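Local atomic coordinates of iota-carrageenase (Alteromonas sp., PDB entry 1H80), a protein that hydrolyses the beta-1,4 linkages of iota-carrageenan, a sulfated galactan of red algal cell walls, from within the chain and with inversion of anomeric configuration. Residues 11-16 and 140-145; 72-77 and 107-112; 185-190 and 207-212; 214-219 and 244-249. One frame throughout, in Å; residues are numbered along the deposited sequence.

Interaction 1 (11-16 and 140-145)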
loop_
_atom_site.group_PDB
_atom_site.type_symbol
_atom_site.label_atom_id
_atom_site.label_comp_id
_atom_site.label_asym_id
_atom_site.label_seq_id
_atom_site.Cartn_x
_atom_site.Cartn_y
_atom_site.Cartn_z
ATOM N N PHE A 11 3.135 -17.094 -10.582
ATOM C CA PHE A 11 2.332 -15.879 -10.536
ATOM C C PHE A 11 2.093 -15.246 -11.893
ATOM O O PHE A 11 0.974 -14.869 -12.228
ATOM C CB PHE A 11 3.018 -14.843 -9.644
ATOM C CG PHE A 11 3.313 -15.336 -8.264
ATOM C CD1 PHE A 11 2.335 -15.301 -7.276
ATOM C CD2 PHE A 11 4.567 -15.847 -7.953
ATOM C CE1 PHE A 11 2.599 -15.769 -5.995
ATOM C CE2 PHE A 11 4.843 -16.321 -6.671
ATOM C CZ PHE A 11 3.857 -16.282 -5.690
ATOM N N TYR A 12 3.159 -15.124 -12.671
ATOM C CA TYR A 12 3.072 -14.484 -13.973
ATOM C C TYR A 12 3.743 -15.299 -15.063
ATOM O O TYR A 12 4.847 -15.806 -14.879
ATOM C CB TYR A 12 3.729 -13.107 -13.900
ATOM C CG TYR A 12 3.798 -12.391 -15.225
ATOM C CD1 TYR A 12 2.645 -11.914 -15.839
ATOM C CD2 TYR A 12 5.017 -12.215 -15.880
ATOM C CE1 TYR A 12 2.698 -11.283 -17.075
ATOM C CE2 TYR A 12 5.082 -11.583 -17.116
ATOM C CZ TYR A 12 3.919 -11.121 -17.708
ATOM O OH TYR A 12 3.973 -10.502 -18.933
ATOM N N VAL A 13 3.063 -15.414 -16.197
ATOM C CA VAL A 13 3.592 -16.140 -17.343
ATOM C C VAL A 13 3.676 -15.154 -18.496
ATOM O O VAL A 13 2.659 -14.647 -18.975
ATOM C CB VAL A 13 2.677 -17.311 -17.737
ATOM C CG1 VAL A 13 3.221 -17.998 -18.988
ATOM C CG2 VAL A 13 2.591 -18.296 -16.587
ATOM N N ALA A 14 4.900 -14.874 -18.926
ATOM C CA ALA A 14 5.131 -13.936 -20.012
ATOM C C ALA A 14 4.749 -14.525 -21.363
ATOM O O ALA A 14 4.711 -15.742 -21.536
ATOM C CB ALA A 14 6.598 -13.526 -20.031
ATOM N N PRO A 15 4.443 -13.660 -22.338
ATOM C CA PRO A 15 4.081 -14.167 -23.660
ATOM C C PRO A 15 5.334 -14.724 -24.328
ATOM O O PRO A 15 6.438 -14.238 -24.081
ATOM C CB PRO A 15 3.537 -12.929 -24.371
ATOM C CG PRO A 15 4.273 -11.805 -23.725
ATOM C CD PRO A 15 4.295 -12.195 -22.265
ATOM N N THR A 16 5.165 -15.744 -25.161
ATOM C CA THR A 16 6.303 -16.342 -25.849
ATOM C C THR A 16 6.308 -15.963 -27.323
ATOM O O THR A 16 7.256 -16.256 -28.047
ATOM C CB THR A 16 6.293 -17.865 -25.710
ATOM O OG1 THR A 16 5.024 -18.375 -26.130
ATOM C CG2 THR A 16 6.546 -18.256 -24.257
ATOM N N VAL A 140 -8.093 -8.081 -13.452
ATOM C CA VAL A 140 -6.912 -8.359 -14.253
ATOM C C VAL A 140 -6.223 -9.606 -13.716
ATOM O O VAL A 140 -6.122 -9.796 -12.506
ATOM C CB VAL A 140 -5.932 -7.149 -14.241
ATOM C CG1 VAL A 140 -5.566 -6.772 -12.815
ATOM C CG2 VAL A 140 -4.680 -7.482 -15.037
ATOM N N ARG A 141 -5.784 -10.469 -14.629
ATOM C CA ARG A 141 -5.094 -11.699 -14.253
ATOM C C ARG A 141 -3.888 -11.887 -15.143
ATOM O O ARG A 141 -3.918 -11.526 -16.322
ATOM C CB ARG A 141 -6.007 -12.909 -14.396
ATOM C CG ARG A 141 -7.270 -12.798 -13.588
ATOM C CD ARG A 141 -8.081 -14.070 -13.662
ATOM N NE ARG A 141 -9.379 -13.865 -13.037
ATOM C CZ ARG A 141 -10.322 -14.792 -12.947
ATOM N NH1 ARG A 141 -10.117 -16.008 -13.441
ATOM N NH2 ARG A 141 -11.477 -14.496 -12.372
ATOM N N ASN A 142 -2.849 -12.477 -14.561
ATOM C CA ASN A 142 -1.576 -12.741 -15.214
ATOM C C ASN A 142 -0.948 -11.420 -15.612
ATOM O O ASN A 142 -0.929 -11.034 -16.784
ATOM C CB ASN A 142 -1.739 -13.640 -16.437
ATOM C CG ASN A 142 -0.412 -14.171 -16.916
ATOM O OD1 ASN A 142 0.433 -14.546 -16.104
ATOM N ND2 ASN A 142 -0.213 -14.202 -18.224
ATOM N N TYR A 143 -0.433 -10.724 -14.611
ATOM C CA TYR A 143 0.158 -9.427 -14.856
ATOM C C TYR A 143 1.441 -9.194 -14.094
ATOM O O TYR A 143 1.748 -9.882 -13.124
ATOM C CB TYR A 143 -0.843 -8.323 -14.502
ATOM C CG TYR A 143 -1.209 -8.238 -13.035
ATOM C CD1 TYR A 143 -2.220 -9.035 -12.493
ATOM C CD2 TYR A 143 -0.578 -7.319 -12.203
ATOM C CE1 TYR A 143 -2.599 -8.905 -11.152
ATOM C CE2 TYR A 143 -0.946 -7.181 -10.869
ATOM C CZ TYR A 143 -1.957 -7.970 -10.352
ATOM O OH TYR A 143 -2.337 -7.785 -9.045
ATOM N N LYS A 144 2.191 -8.205 -14.554
ATOM C CA LYS A 144 3.445 -7.852 -13.924
ATOM C C LYS A 144 3.636 -6.351 -14.036
ATOM O O LYS A 144 3.556 -5.789 -15.127
ATOM C CB LYS A 144 4.600 -8.589 -14.606
ATOM C CG LYS A 144 5.952 -8.373 -13.953
ATOM C CD LYS A 144 7.040 -9.101 -14.741
ATOM C CE LYS A 144 8.393 -8.981 -14.068
ATOM N NZ LYS A 144 9.453 -9.618 -14.904
ATOM N N ILE A 145 3.841 -5.706 -12.894
ATOM C CA ILE A 145 4.075 -4.263 -12.824
ATOM C C ILE A 145 5.425 -4.179 -12.120
ATOM O O ILE A 145 5.589 -4.680 -11.010
ATOM C CB ILE A 145 2.963 -3.572 -12.026
ATOM C CG1 ILE A 145 1.652 -3.687 -12.811
ATOM C CG2 ILE A 145 3.316 -2.104 -11.786
ATOM C CD1 ILE A 145 0.425 -3.196 -12.060
HETATM O O HOH W 1 -0.486 -16.662 -14.487
#
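The side-chain amide of N142 pairs with the backbone of V13 through both of its ends. V13 N donates to N142 OD1 at 2.8 Å, in the carbonyl plane and on a lone pair. N142 ND2 donates to V13 O at 3.0 Å, again on a lone pair. CG of N142 is anti to its backbone N (chi1 -167°); from there OD1 and ND2 meet V13 N and V13 O. N142 itself sits at a corner between strands 132-141 and 143-151 of the beta-helix.

The tight part is the Y12 ring. K144 CB lies over the centre of one face, 3.8 Å from the ring centroid, a CH-pi contact. Y12 CD1 comes within 3.4 Å of N142 OD1. The ring also packs on I178, S112 and H77 of neighbouring strands.

The looser side is at V13, which is exposed and touches N142 OD1 by its CB at 3.9 Å. On the F11 side a water donates to both F11 O and N142 OD1.

OD1 thus takes two donors, and ND2 also gives a hydrogen bond to N110 OD1. These bonds fix the amide's rotation, and the Y12 ring adds apolar contact with the beta-helix wall.

Interaction 2 (72-77 and 107-112)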
loop_
_atom_site.group_PDB
_atom_site.type_symbol
_atom_site.label_atom_id
_atom_site.label_comp_id
_atom_site.label_asym_id
_atom_site.label_seq_id
_atom_site.Cartn_x
_atom_site.Cartn_y
_atom_site.Cartn_z
ATOM N N MET A 72 -5.921 0.170 -19.456
ATOM C CA MET A 72 -5.089 -0.904 -19.976
ATOM C C MET A 72 -5.966 -1.995 -20.569
ATOM O O MET A 72 -7.142 -2.119 -20.226
ATOM C CB MET A 72 -4.206 -1.459 -18.861
ATOM C CG MET A 72 -3.210 -0.432 -18.332
ATOM S SD MET A 72 -2.115 0.192 -19.637
ATOM C CE MET A 72 -1.391 1.634 -18.852
ATOM N N LYS A 73 -5.392 -2.781 -21.472
ATOM C CA LYS A 73 -6.125 -3.853 -22.122
ATOM C C LYS A 73 -5.294 -5.120 -22.229
ATOM O O LYS A 73 -4.073 -5.092 -22.071
ATOM C CB LYS A 73 -6.579 -3.408 -23.513
ATOM C CG LYS A 73 -7.698 -2.377 -23.481
ATOM C CD LYS A 73 -8.211 -2.064 -24.877
ATOM C CE LYS A 73 -9.516 -1.288 -24.821
ATOM N NZ LYS A 73 -9.400 -0.076 -23.974
ATOM N N SER A 74 -5.974 -6.225 -22.507
ATOM C CA SER A 74 -5.336 -7.527 -22.617
ATOM C C SER A 74 -4.232 -7.637 -23.653
ATOM O O SER A 74 -4.288 -7.029 -24.723
ATOM C CB SER A 74 -6.382 -8.599 -22.920
ATOM O OG SER A 74 -7.343 -8.675 -21.891
ATOM N N ASN A 75 -3.236 -8.443 -23.305
ATOM C CA ASN A 75 -2.100 -8.732 -24.158
ATOM C C ASN A 75 -1.268 -7.532 -24.567
ATOM O O ASN A 75 -0.672 -7.513 -25.640
ATOM C CB ASN A 75 -2.584 -9.505 -25.384
ATOM C CG ASN A 75 -3.274 -10.798 -25.001
ATOM O OD1 ASN A 75 -2.698 -11.636 -24.301
ATOM N ND2 ASN A 75 -4.511 -10.967 -25.450
ATOM N N VAL A 76 -1.233 -6.533 -23.694
ATOM C CA VAL A 76 -0.446 -5.336 -23.930
ATOM C C VAL A 76 0.702 -5.370 -22.937
ATOM O O VAL A 76 0.497 -5.543 -21.736
ATOM C CB VAL A 76 -1.274 -4.057 -23.717
ATOM C CG1 VAL A 76 -0.388 -2.836 -23.859
ATOM C CG2 VAL A 76 -2.400 -4.004 -24.742
ATOM N N HIS A 77 1.914 -5.219 -23.450
ATOM C CA HIS A 77 3.102 -5.258 -22.620
ATOM C C HIS A 77 3.895 -3.998 -22.852
ATOM O O HIS A 77 4.502 -3.806 -23.904
ATOM C CB HIS A 77 3.885 -6.519 -22.967
ATOM C CG HIS A 77 3.103 -7.766 -22.706
ATOM N ND1 HIS A 77 3.046 -8.357 -21.465
ATOM C CD2 HIS A 77 2.231 -8.447 -23.488
ATOM C CE1 HIS A 77 2.168 -9.345 -21.489
ATOM N NE2 HIS A 77 1.660 -9.419 -22.704
ATOM N N ILE A 107 -12.157 -6.199 -18.704
ATOM C CA ILE A 107 -11.488 -7.418 -18.283
ATOM C C ILE A 107 -10.123 -7.447 -18.945
ATOM O O ILE A 107 -10.023 -7.358 -20.167
ATOM C CB ILE A 107 -12.301 -8.653 -18.710
ATOM C CG1 ILE A 107 -13.714 -8.553 -18.127
ATOM C CG2 ILE A 107 -11.605 -9.921 -18.251
ATOM C CD1 ILE A 107 -14.663 -9.635 -18.604
ATOM N N VAL A 108 -9.074 -7.566 -18.139
ATOM C CA VAL A 108 -7.720 -7.588 -18.675
ATOM C C VAL A 108 -7.001 -8.879 -18.324
ATOM O O VAL A 108 -7.024 -9.324 -17.178
ATOM C CB VAL A 108 -6.893 -6.408 -18.134
ATOM C CG1 VAL A 108 -5.469 -6.471 -18.680
ATOM C CG2 VAL A 108 -7.553 -5.093 -18.518
ATOM N N ARG A 109 -6.362 -9.476 -19.324
ATOM C CA ARG A 109 -5.617 -10.710 -19.132
ATOM C C ARG A 109 -4.283 -10.580 -19.854
ATOM O O ARG A 109 -4.232 -10.059 -20.969
ATOM C CB ARG A 109 -6.394 -11.895 -19.709
ATOM C CG ARG A 109 -7.759 -12.149 -19.066
ATOM C CD ARG A 109 -7.627 -12.622 -17.623
ATOM N NE ARG A 109 -8.921 -12.927 -17.005
ATOM C CZ ARG A 109 -9.623 -12.084 -16.250
ATOM N NH1 ARG A 109 -9.172 -10.860 -16.002
ATOM N NH2 ARG A 109 -10.778 -12.474 -15.720
ATOM N N ASN A 110 -3.214 -11.042 -19.214
ATOM C CA ASN A 110 -1.871 -11.008 -19.799
ATOM C C ASN A 110 -1.435 -9.577 -20.050
ATOM O O ASN A 110 -1.458 -9.086 -21.181
ATOM C CB ASN A 110 -1.847 -11.789 -21.110
ATOM C CG ASN A 110 -2.538 -13.123 -20.995
ATOM O OD1 ASN A 110 -2.385 -13.832 -19.999
ATOM N ND2 ASN A 110 -3.305 -13.479 -22.018
ATOM N N PHE A 111 -1.003 -8.921 -18.985
ATOM C CA PHE A 111 -0.600 -7.532 -19.076
ATOM C C PHE A 111 0.678 -7.266 -18.302
ATOM O O PHE A 111 0.890 -7.835 -17.240
ATOM C CB PHE A 111 -1.724 -6.662 -18.506
ATOM C CG PHE A 111 -1.327 -5.241 -18.273
ATOM C CD1 PHE A 111 -1.263 -4.346 -19.329
ATOM C CD2 PHE A 111 -0.960 -4.809 -17.002
ATOM C CE1 PHE A 111 -0.838 -3.037 -19.127
ATOM C CE2 PHE A 111 -0.532 -3.501 -16.788
ATOM C CZ PHE A 111 -0.469 -2.617 -17.852
ATOM N N SER A 112 1.546 -6.418 -18.839
ATOM C CA SER A 112 2.748 -6.069 -18.100
ATOM C C SER A 112 3.126 -4.617 -18.370
ATOM O O SER A 112 2.831 -4.067 -19.433
ATOM C CB SER A 112 3.915 -7.019 -18.427
ATOM O OG SER A 112 4.415 -6.837 -19.738
HETATM O O HOH W 2 -8.867 -5.843 -22.207
#
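H77 and S112 form a parallel bridge between successive coils of the right-handed parallel beta-helix, the fold of the pectate lyase-like clan. S112 N donates to V76 O at 3.2 Å. H77 ND1 and S112 OG lie 2.7 Å apart in a hydrogen bond whose direction is not settled, with OG at the ring edge and in its plane. S112 OG also bonds R79 NH1.

Before the bridge, K73 to V76 make a type II beta turn. S74 OG accepts R109 N at 2.9 Å, and the turn's N75 N donates to R109 O and, weakly, to N110 O. A water accepts from S74 N and donates to I107 O.

M72 runs outward past the CE1-CZ side of the F111 ring. Its CB approaches CE1 of F111 and makes an off-centre CH-pi contact with the ring. CG is anti to the carbonyl carbon (chi1 -64°) and meets F111 CZ at 3.5 Å. SD reaches F111 CE1 at 3.5 Å, an oblique Met-aromatic contact. F100 and V102 of strand 97-102 and I46 of helix 39-50 also pack on M72. F111 CD1 comes within 3.2 Å of V76 O, so V76 O and M72 SD approach neighbouring ring atoms, both obliquely.

The N75 side chain lies beside that of N110, the corner residue, pointing the same way. N110 OD1 is held by N142 of the next coil. N110 ND2 donates to N75 OD1 at 3.0 Å, tilted 26° from the carbonyl plane of N75.

Interaction 3 (185-190 and 207-212); sequences NNALFG and LHSEGG
E210 OE1 accepts the backbone N-H of N186 at 2.9 Å, on its anti lone pair, the one turned away from OE2. A water donates to N185 OD1 and, weakly, to E210 OE2, so it links the two side chains. CG of E210 is anti to its backbone N (chi1 175°), the chain beyond is extended, and OE1 at its end meets N186 N. The N185 and E210 side chains cross obliquely, their amide and carboxylate planes 62° apart.

The backbone bond is straighter. A187 N donates to E210 O at 2.9 Å, with an angle of 171° at the hydrogen. A187 CB then packs against E210 O and G211 O. S209 OG donates to G211 O at 2.8 Å within its own segment.

Further on, the backbones approach closely at G211 and G212. G212 CA approaches F189 O at 3.4 Å in a CA-H...O contact.

N185 and N186 have stronger partners outside, D151 and K154. The F189 ring meets W392 edge-to-face. The contact joins the loop after strand 177-185 to the end of strand 202-210. These are parallel neighbours in the beta-helix wall, and strand 202-210 pairs in parallel with strand 231-243 as well.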
loop_
_atom_site.group_PDB
_atom_site.type_symbol
_atom_site.label_atom_id
_atom_site.label_comp_id
_atom_site.label_asym_id
_atom_site.label_seq_id
_atom_site.Cartn_x
_atom_site.Cartn_y
_atom_site.Cartn_z
ATOM N N ASN A 185 8.895 7.812 -2.879
ATOM C CA ASN A 185 9.459 8.840 -2.017
ATOM C C ASN A 185 8.385 9.806 -1.552
ATOM O O ASN A 185 7.445 10.114 -2.285
ATOM C CB ASN A 185 10.541 9.636 -2.751
ATOM C CG ASN A 185 11.731 8.788 -3.129
ATOM O OD1 ASN A 185 12.342 8.144 -2.280
ATOM N ND2 ASN A 185 12.074 8.787 -4.411
ATOM N N ASN A 186 8.536 10.267 -0.317
ATOM C CA ASN A 186 7.639 11.241 0.290
ATOM C C ASN A 186 6.148 10.909 0.239
ATOM O O ASN A 186 5.339 11.685 -0.270
ATOM C CB ASN A 186 7.899 12.615 -0.340
ATOM C CG ASN A 186 7.313 13.748 0.478
ATOM O OD1 ASN A 186 7.197 13.645 1.698
ATOM N ND2 ASN A 186 6.953 14.842 -0.189
ATOM N N ALA A 187 5.786 9.757 0.791
ATOM C CA ALA A 187 4.390 9.335 0.834
ATOM C C ALA A 187 3.705 9.923 2.066
ATOM O O ALA A 187 4.357 10.206 3.076
ATOM C CB ALA A 187 4.307 7.815 0.883
ATOM N N LEU A 188 2.394 10.113 1.974
ATOM C CA LEU A 188 1.613 10.631 3.092
ATOM C C LEU A 188 1.443 9.478 4.079
ATOM O O LEU A 188 1.261 8.330 3.672
ATOM C CB LEU A 188 0.250 11.115 2.597
ATOM C CG LEU A 188 -0.722 11.712 3.614
ATOM C CD1 LEU A 188 -0.087 12.898 4.331
ATOM C CD2 LEU A 188 -1.984 12.139 2.882
ATOM N N PHE A 189 1.485 9.780 5.372
ATOM C CA PHE A 189 1.386 8.745 6.397
ATOM C C PHE A 189 0.215 7.776 6.274
ATOM O O PHE A 189 0.357 6.596 6.583
ATOM C CB PHE A 189 1.351 9.377 7.797
ATOM C CG PHE A 189 0.105 10.165 8.081
ATOM C CD1 PHE A 189 -0.012 11.489 7.665
ATOM C CD2 PHE A 189 -0.961 9.579 8.761
ATOM C CE1 PHE A 189 -1.170 12.218 7.924
ATOM C CE2 PHE A 189 -2.127 10.303 9.025
ATOM C CZ PHE A 189 -2.229 11.625 8.604
ATOM N N GLY A 190 -0.934 8.272 5.833
ATOM C CA GLY A 190 -2.107 7.424 5.724
ATOM C C GLY A 190 -2.124 6.519 4.513
ATOM O O GLY A 190 -3.054 5.730 4.335
ATOM N N LEU A 207 9.911 -3.795 -2.624
ATOM C CA LEU A 207 9.093 -2.592 -2.561
ATOM C C LEU A 207 9.590 -1.767 -1.388
ATOM O O LEU A 207 9.869 -2.308 -0.322
ATOM C CB LEU A 207 7.629 -2.973 -2.351
ATOM C CG LEU A 207 7.040 -3.895 -3.419
ATOM C CD1 LEU A 207 5.605 -4.240 -3.043
ATOM C CD2 LEU A 207 7.092 -3.219 -4.789
ATOM N N HIS A 208 9.713 -0.461 -1.589
ATOM C CA HIS A 208 10.205 0.414 -0.537
ATOM C C HIS A 208 9.418 1.714 -0.563
ATOM O O HIS A 208 9.290 2.347 -1.609
ATOM C CB HIS A 208 11.694 0.687 -0.772
ATOM C CG HIS A 208 12.324 1.595 0.238
ATOM N ND1 HIS A 208 13.643 1.986 0.158
ATOM C CD2 HIS A 208 11.825 2.184 1.352
ATOM C CE1 HIS A 208 13.930 2.778 1.176
ATOM N NE2 HIS A 208 12.844 2.914 1.915
ATOM N N SER A 209 8.867 2.095 0.582
ATOM C CA SER A 209 8.123 3.339 0.667
ATOM C C SER A 209 8.707 4.214 1.760
ATOM O O SER A 209 8.985 3.739 2.859
ATOM C CB SER A 209 6.642 3.078 0.965
ATOM O OG SER A 209 5.940 4.305 1.086
ATOM N N GLU A 210 8.920 5.483 1.431
ATOM C CA GLU A 210 9.421 6.456 2.388
ATOM C C GLU A 210 8.156 7.174 2.838
ATOM O O GLU A 210 7.564 7.935 2.074
ATOM C CB GLU A 210 10.367 7.443 1.712
ATOM C CG GLU A 210 10.827 8.556 2.639
ATOM C CD GLU A 210 11.622 9.620 1.915
ATOM O OE1 GLU A 210 11.058 10.281 1.014
ATOM O OE2 GLU A 210 12.813 9.793 2.248
ATOM N N GLY A 211 7.740 6.918 4.073
ATOM C CA GLY A 211 6.518 7.512 4.581
ATOM C C GLY A 211 5.391 6.502 4.424
ATOM O O GLY A 211 5.447 5.637 3.544
ATOM N N GLY A 212 4.377 6.590 5.278
ATOM C CA GLY A 212 3.259 5.667 5.187
ATOM C C GLY A 212 3.646 4.209 5.372
ATOM O O GLY A 212 4.501 3.881 6.189
HETATM O O HOH W 3 13.775 9.360 -0.414
#

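Interaction 4 (214-219 and 244-249)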
loop_
_atom_site.group_PDB
_atom_site.type_symbol
_atom_site.label_atom_id
_atom_site.label_comp_id
_atom_site.label_asym_id
_atom_site.label_seq_id
_atom_site.Cartn_x
_atom_site.Cartn_y
_atom_site.Cartn_z
ATOM N N ALA A 214 4.597 0.535 3.167
ATOM C CA ALA A 214 4.955 -0.028 1.867
ATOM C C ALA A 214 3.927 -1.039 1.370
ATOM O O ALA A 214 3.412 -0.922 0.257
ATOM C CB ALA A 214 6.336 -0.668 1.938
ATOM N N LEU A 215 3.640 -2.040 2.194
ATOM C CA LEU A 215 2.665 -3.065 1.838
ATOM C C LEU A 215 1.560 -3.009 2.878
ATOM O O LEU A 215 1.645 -3.628 3.939
ATOM C CB LEU A 215 3.319 -4.444 1.823
ATOM C CG LEU A 215 2.392 -5.604 1.449
ATOM C CD1 LEU A 215 1.705 -5.334 0.103
ATOM C CD2 LEU A 215 3.207 -6.882 1.388
ATOM N N ARG A 216 0.522 -2.253 2.554
ATOM C CA ARG A 216 -0.602 -2.046 3.448
ATOM C C ARG A 216 -1.740 -3.010 3.149
ATOM O O ARG A 216 -2.574 -2.758 2.281
ATOM C CB ARG A 216 -1.078 -0.601 3.305
ATOM C CG ARG A 216 -2.162 -0.183 4.275
ATOM C CD ARG A 216 -2.689 1.188 3.886
ATOM N NE ARG A 216 -1.735 2.259 4.165
ATOM C CZ ARG A 216 -1.631 2.868 5.343
ATOM N NH1 ARG A 216 -2.424 2.511 6.343
ATOM N NH2 ARG A 216 -0.739 3.834 5.523
ATOM N N MET A 217 -1.766 -4.124 3.869
ATOM C CA MET A 217 -2.814 -5.106 3.662
ATOM C C MET A 217 -3.958 -4.766 4.595
ATOM O O MET A 217 -4.265 -5.488 5.543
ATOM C CB MET A 217 -2.260 -6.504 3.897
ATOM C CG MET A 217 -1.239 -6.863 2.820
ATOM S SD MET A 217 -0.350 -8.377 3.093
ATOM C CE MET A 217 0.882 -7.809 4.295
ATOM N N GLU A 218 -4.562 -3.621 4.301
ATOM C CA GLU A 218 -5.686 -3.090 5.057
ATOM C C GLU A 218 -6.888 -3.204 4.130
ATOM O O GLU A 218 -7.146 -2.335 3.294
ATOM C CB GLU A 218 -5.396 -1.634 5.438
ATOM C CG GLU A 218 -6.503 -0.937 6.203
ATOM C CD GLU A 218 -6.003 0.282 6.960
ATOM O OE1 GLU A 218 -5.129 1.001 6.427
ATOM O OE2 GLU A 218 -6.489 0.522 8.087
ATOM N N THR A 219 -7.606 -4.308 4.283
ATOM C CA THR A 219 -8.762 -4.625 3.456
ATOM C C THR A 219 -10.040 -3.965 3.961
ATOM O O THR A 219 -10.865 -4.617 4.599
ATOM C CB THR A 219 -8.939 -6.148 3.414
ATOM O OG1 THR A 219 -9.057 -6.652 4.752
ATOM C CG2 THR A 219 -7.719 -6.792 2.777
ATOM N N LYS A 244 11.301 6.214 7.350
ATOM C CA LYS A 244 10.592 7.393 7.838
ATOM C C LYS A 244 9.078 7.261 7.707
ATOM O O LYS A 244 8.387 8.219 7.362
ATOM C CB LYS A 244 11.069 8.638 7.086
ATOM C CG LYS A 244 12.563 8.880 7.204
ATOM C CD LYS A 244 12.967 10.148 6.465
ATOM C CE LYS A 244 14.462 10.395 6.573
ATOM N NZ LYS A 244 14.874 11.633 5.851
ATOM N N GLY A 245 8.562 6.072 7.997
ATOM C CA GLY A 245 7.131 5.862 7.889
ATOM C C GLY A 245 6.531 5.126 9.068
ATOM O O GLY A 245 7.108 5.084 10.154
ATOM N N LEU A 246 5.360 4.542 8.843
ATOM C CA LEU A 246 4.654 3.796 9.876
ATOM C C LEU A 246 5.177 2.374 10.002
ATOM O O LEU A 246 5.525 1.926 11.093
ATOM C CB LEU A 246 3.156 3.752 9.566
ATOM C CG LEU A 246 2.369 5.060 9.626
ATOM C CD1 LEU A 246 0.940 4.807 9.161
ATOM C CD2 LEU A 246 2.375 5.603 11.047
ATOM N N ALA A 247 5.221 1.664 8.878
ATOM C CA ALA A 247 5.682 0.283 8.864
ATOM C C ALA A 247 5.927 -0.168 7.436
ATOM O O ALA A 247 5.431 0.439 6.493
ATOM C CB ALA A 247 4.639 -0.618 9.504
ATOM N N ALA A 248 6.701 -1.235 7.285
ATOM C CA ALA A 248 6.986 -1.776 5.964
ATOM C C ALA A 248 5.816 -2.660 5.571
ATOM O O ALA A 248 5.329 -2.613 4.446
ATOM C CB ALA A 248 8.268 -2.595 6.001
ATOM N N VAL A 249 5.369 -3.466 6.523
ATOM C CA VAL A 249 4.267 -4.381 6.289
ATOM C C VAL A 249 3.218 -4.217 7.371
ATOM O O VAL A 249 3.537 -4.190 8.556
ATOM C CB VAL A 249 4.759 -5.836 6.299
ATOM C CG1 VAL A 249 3.581 -6.779 6.121
ATOM C CG2 VAL A 249 5.784 -6.045 5.192
#
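L246 is the first residue of 244-249 to touch 214-219. Its CD1 stands 4.1 Å from R216 NH2 and meets the guanidinium obliquely. R216 NH1 makes a salt bridge to E218 OE1, 3.1 Å away within its own segment. R216 NH2 is bonded to Y191 O.

A247 offers its carbonyl. A214 N donates to A247 O in a long, weak bond of 3.4 Å. At A248 the chain begins to turn a corner. A248 O takes the stronger bond, from L215 N at 2.9 Å, nearly in line with the carbonyl. A214 CB also presses on this oxygen at 3.3 Å. A248 CB points the other way, where the side chain packs on C242 and V266.

V249 pairs with L215 in a parallel bridge, their CA atoms 4.9 Å apart. V249 CG1, anti to the backbone N (chi1 177°), meets M217 CE at 3.4 Å, closer than carbons usually come. M217 is bent at chi3 (-80°), which sets CE toward the valine. M217 is also the centre of an inverse gamma turn. V249 CG2 comes near L215 CB, more loosely. V261, V263 and V266 of strand 261-269 close round M217 and V249.

The contact therefore joins two successive turns of the beta-helix at a corner leading into strands 216-218 and 250-252. Alanine, leucine, valine and methionine fill the buried side. R216 is buried, and E218 together with Y191 O probably offsets the cost of placing its charge beside apolar groups.

The four contacts form two pairs along the beta-helix. Interactions 1 and 2 have centres 8 Å apart and share the coils of strands 108-109, 111-115, 132-141 and 143-151. Interaction 2 is nested in the loop closed by interaction 1, and a probable hydrogen bond from K144 N to F111 O, 3.0 Å, joins them. Interactions 3 and 4 follow later in the chain, also 8 Å apart, and a probable hydrogen bond between G212 O and L246 N, 2.9 Å, connects them. The two pairs lie about 25 to 28 Å apart, centre to centre. Interactions 2, 3 and 4 join neighbouring coils of the beta-helix; interaction 1 lays the segment before strand 20-23 against a corner of it.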